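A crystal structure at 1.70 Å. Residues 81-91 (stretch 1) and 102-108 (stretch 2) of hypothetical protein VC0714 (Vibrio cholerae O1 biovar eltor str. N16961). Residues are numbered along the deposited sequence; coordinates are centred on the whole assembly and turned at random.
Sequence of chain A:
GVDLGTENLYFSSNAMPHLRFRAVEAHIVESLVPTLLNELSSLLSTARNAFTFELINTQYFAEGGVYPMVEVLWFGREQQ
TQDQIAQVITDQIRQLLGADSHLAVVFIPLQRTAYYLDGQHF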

# COMPACT_ATOMS: atom_id res chain seq x y z
N THR A 81 0.53 3.30 11.31
CA THR A 81 1.02 2.01 10.83
C THR A 81 2.07 1.42 11.76
O THR A 81 2.04 0.23 12.10
N GLN A 82 2.99 2.28 12.18
CA GLN A 82 4.02 1.92 13.14
C GLN A 82 3.38 1.35 14.40
O GLN A 82 3.79 0.33 14.92
N ASP A 83 2.34 2.00 14.89
CA ASP A 83 1.63 1.50 16.06
C ASP A 83 1.05 0.10 15.86
O ASP A 83 1.07 -0.71 16.78
N GLN A 84 0.49 -0.17 14.68
CA GLN A 84 -0.06 -1.49 14.38
C GLN A 84 1.00 -2.57 14.34
O GLN A 84 0.80 -3.70 14.80
N ILE A 85 2.16 -2.22 13.78
CA ILE A 85 3.26 -3.17 13.71
C ILE A 85 3.73 -3.54 15.08
O ILE A 85 4.01 -4.70 15.34
N ALA A 86 3.89 -2.54 15.93
CA ALA A 86 4.28 -2.76 17.29
C ALA A 86 3.28 -3.70 17.95
O ALA A 86 3.66 -4.59 18.70
N GLN A 87 2.00 -3.49 17.69
CA GLN A 87 0.98 -4.36 18.31
C GLN A 87 1.05 -5.81 17.82
O GLN A 87 0.95 -6.73 18.63
N VAL A 88 1.30 -6.03 16.53
CA VAL A 88 1.46 -7.39 15.98
C VAL A 88 2.65 -8.15 16.60
O VAL A 88 2.52 -9.29 17.04
N ILE A 89 3.80 -7.49 16.65
CA ILE A 89 5.00 -8.09 17.19
C ILE A 89 4.77 -8.43 18.65
O ILE A 89 5.13 -9.48 19.11
N THR A 90 4.14 -7.52 19.39
CA THR A 90 3.93 -7.71 20.80
C THR A 90 3.03 -8.90 21.08
O THR A 90 3.35 -9.75 21.91
N ASP A 91 1.94 -8.96 20.33
CA ASP A 91 0.96 -10.03 20.43
C ASP A 91 1.53 -11.41 20.10
O ASP A 91 1.30 -12.37 20.83
N HIS A 102 6.95 -8.15 29.18
CA HIS A 102 6.99 -6.71 28.90
C HIS A 102 7.85 -6.28 27.69
O HIS A 102 8.86 -5.60 27.83
N LEU A 103 7.41 -6.64 26.50
CA LEU A 103 8.23 -6.48 25.31
C LEU A 103 8.42 -5.01 24.97
O LEU A 103 7.47 -4.25 24.99
N ALA A 104 9.66 -4.62 24.65
CA ALA A 104 9.94 -3.32 24.06
C ALA A 104 10.08 -3.49 22.53
O ALA A 104 10.71 -4.43 22.08
N VAL A 105 9.49 -2.60 21.75
CA VAL A 105 9.67 -2.62 20.29
C VAL A 105 10.12 -1.21 19.97
O VAL A 105 9.43 -0.25 20.32
N VAL A 106 11.26 -1.06 19.33
CA VAL A 106 11.79 0.29 19.08
C VAL A 106 12.07 0.45 17.59
O VAL A 106 12.72 -0.40 17.00
N PHE A 107 11.58 1.51 16.98
CA PHE A 107 11.78 1.73 15.56
C PHE A 107 12.90 2.74 15.38
O PHE A 107 12.93 3.76 16.05
N ILE A 108 13.85 2.46 14.50
CA ILE A 108 14.93 3.37 14.22
C ILE A 108 14.85 3.73 12.74
O ILE A 108 14.96 2.85 11.92

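The contact is a small, mainly apolar packing of one helix against one face of a roughly antiparallel strand and the residue just before it, with no direct hydrogen bond between the stretches and a single water joining them. The helix and strand axes run at 146° between their N-to-C directions and approach to 9.1 Å, and the two sides together bury 368 Å². The register follows from the CA atoms: those of Ala86 and Val105 lie 6.2 Å apart, those of Thr90 and Leu103 6.4 Å, and those of Gln82 and Phe107 8.1 Å. Each step of four helix residues is thus matched by two residues of stretch 2.

That spacing fits the alternation of an extended chain. The CA-to-CB bonds of Leu103, Val105 and Phe107 point toward the helix, whereas those of Ala104 and Ile108 point away. On the helix, Ile85 and Ile89 point toward the strand, while Gln82, Ala86 and Thr90 point sideways yet still make contact.

Phe107 (chi1 -66°, m; chi2 -100°) has the largest covered area, 98 Å². Gln82, with chi1 and chi2 both t, extends its aliphatic portion across one ring face: its CG lies 3.7 Å from the Phe107 ring centroid and only 10° off the ring normal, the geometry of a CH-pi contact. The ring edge meets Ile85 instead, with CG2 of Ile85 3.9 Å from CZ of Phe107. Ala86 is also at the edge, its backbone N 4.0 Å from Phe107 CZ; its CB lies 4.1 Å from Phe107 CE2.

Farther along, Val105 (chi1 t) places CG2 3.9 Å from Ile89 CG2, and its CG1 is 4.5 Å from Ala86 CB, a looser approach. Ile89, like Ile85, is an m, t rotamer; its CG2 also reaches CD2 of Leu103 at 3.8 Å. Leu103 (t, p) directs that same CD2 to within 3.6 Å of Thr90 CA, so it packs against helix backbone as well as side chain.

Thr90 combines apolar and polar roles. Its m rotamer allows OG1 to donate a hydrogen bond to Ala86 O at 2.7 Å, one turn back; that carbonyl also accepts from Thr90 N at 3.0 Å. The same OG1 lies 3.9 Å from Val105 CG2, a van der Waals contact. Water 1 donates to Thr90 OG1 at 2.8 Å and to Leu103 O at 3.0 Å, bridging the hydroxyl to the backbone of stretch 2 beside the apolar contacts.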

# COMPACT_ATOMS: atom_id res chain seq x y z
CB THR A 81 1.55 2.18 9.43
OG1 THR A 81 0.48 2.67 8.61
CG2 THR A 81 1.94 0.84 8.78
CB GLN A 82 4.87 3.17 13.44
CG GLN A 82 5.99 2.98 14.45
CD GLN A 82 6.76 4.27 14.67
OE1 GLN A 82 7.62 4.63 13.86
NE2 GLN A 82 6.45 4.97 15.75
CB ASP A 83 0.44 2.41 16.42
CG ASP A 83 0.83 3.81 16.84
OD1 ASP A 83 2.00 4.14 17.15
OD2 ASP A 83 -0.06 4.70 16.90
CB GLN A 84 -0.83 -1.45 13.05
CG GLN A 84 -2.27 -1.00 13.21
CD GLN A 84 -3.20 -2.19 13.28
OE1 GLN A 84 -3.49 -2.83 12.25
NE2 GLN A 84 -3.62 -2.54 14.49
CB ILE A 85 4.43 -2.62 12.88
CG1 ILE A 85 4.02 -2.43 11.44
CG2 ILE A 85 5.62 -3.58 12.97
CD1 ILE A 85 4.93 -1.50 10.69
CB ALA A 86 4.35 -1.45 18.04
CB GLN A 87 -0.41 -3.76 18.14
CG GLN A 87 -1.47 -4.31 19.13
CD GLN A 87 -1.12 -4.02 20.60
OE1 GLN A 87 -1.24 -2.88 21.05
NE2 GLN A 87 -0.68 -5.06 21.33
CB VAL A 88 1.64 -7.37 14.45
CG1 VAL A 88 2.08 -8.77 13.93
CG2 VAL A 88 0.37 -6.89 13.77
CB ILE A 89 6.21 -7.12 17.05
CG1 ILE A 89 6.61 -6.97 15.59
CG2 ILE A 89 7.39 -7.63 17.83
CD1 ILE A 89 7.67 -5.86 15.32
CB THR A 90 3.37 -6.43 21.40
OG1 THR A 90 4.35 -5.39 21.23
CG2 THR A 90 3.20 -6.55 22.89
CB ASP A 91 -0.27 -9.69 19.58
CG ASP A 91 -1.18 -8.66 20.27
OD1 ASP A 91 -0.98 -8.42 21.49
OD2 ASP A 91 -2.12 -8.04 19.70
CB HIS A 102 7.45 -6.00 30.17
CG HIS A 102 6.48 -6.15 31.30
ND1 HIS A 102 5.18 -5.70 31.21
CD2 HIS A 102 6.60 -6.72 32.52
CE1 HIS A 102 4.55 -5.97 32.33
NE2 HIS A 102 5.39 -6.59 33.15
CB LEU A 103 7.56 -7.17 24.12
CG LEU A 103 8.35 -7.11 22.82
CD1 LEU A 103 9.55 -8.02 22.84
CD2 LEU A 103 7.47 -7.42 21.62
CB ALA A 104 11.23 -2.76 24.61
CB VAL A 105 8.38 -2.92 19.53
CG1 VAL A 105 8.62 -2.81 18.03
CG2 VAL A 105 7.80 -4.31 19.87
CB VAL A 106 13.09 0.54 19.91
CG1 VAL A 106 14.17 -0.33 19.53
CG2 VAL A 106 13.56 1.97 19.73
CB PHE A 107 10.47 2.21 14.94
CG PHE A 107 9.38 1.19 14.96
CD1 PHE A 107 9.08 0.44 13.84
CD2 PHE A 107 8.61 0.99 16.09
CE1 PHE A 107 8.07 -0.51 13.87
CE2 PHE A 107 7.61 0.05 16.12
CZ PHE A 107 7.34 -0.71 14.99
CB ILE A 108 16.27 2.76 14.60
CG1 ILE A 108 16.35 2.59 16.14
CG2 ILE A 108 17.42 3.65 14.12
CD1 ILE A 108 17.24 1.50 16.58
O HOH W 1 5.78 -3.48 22.66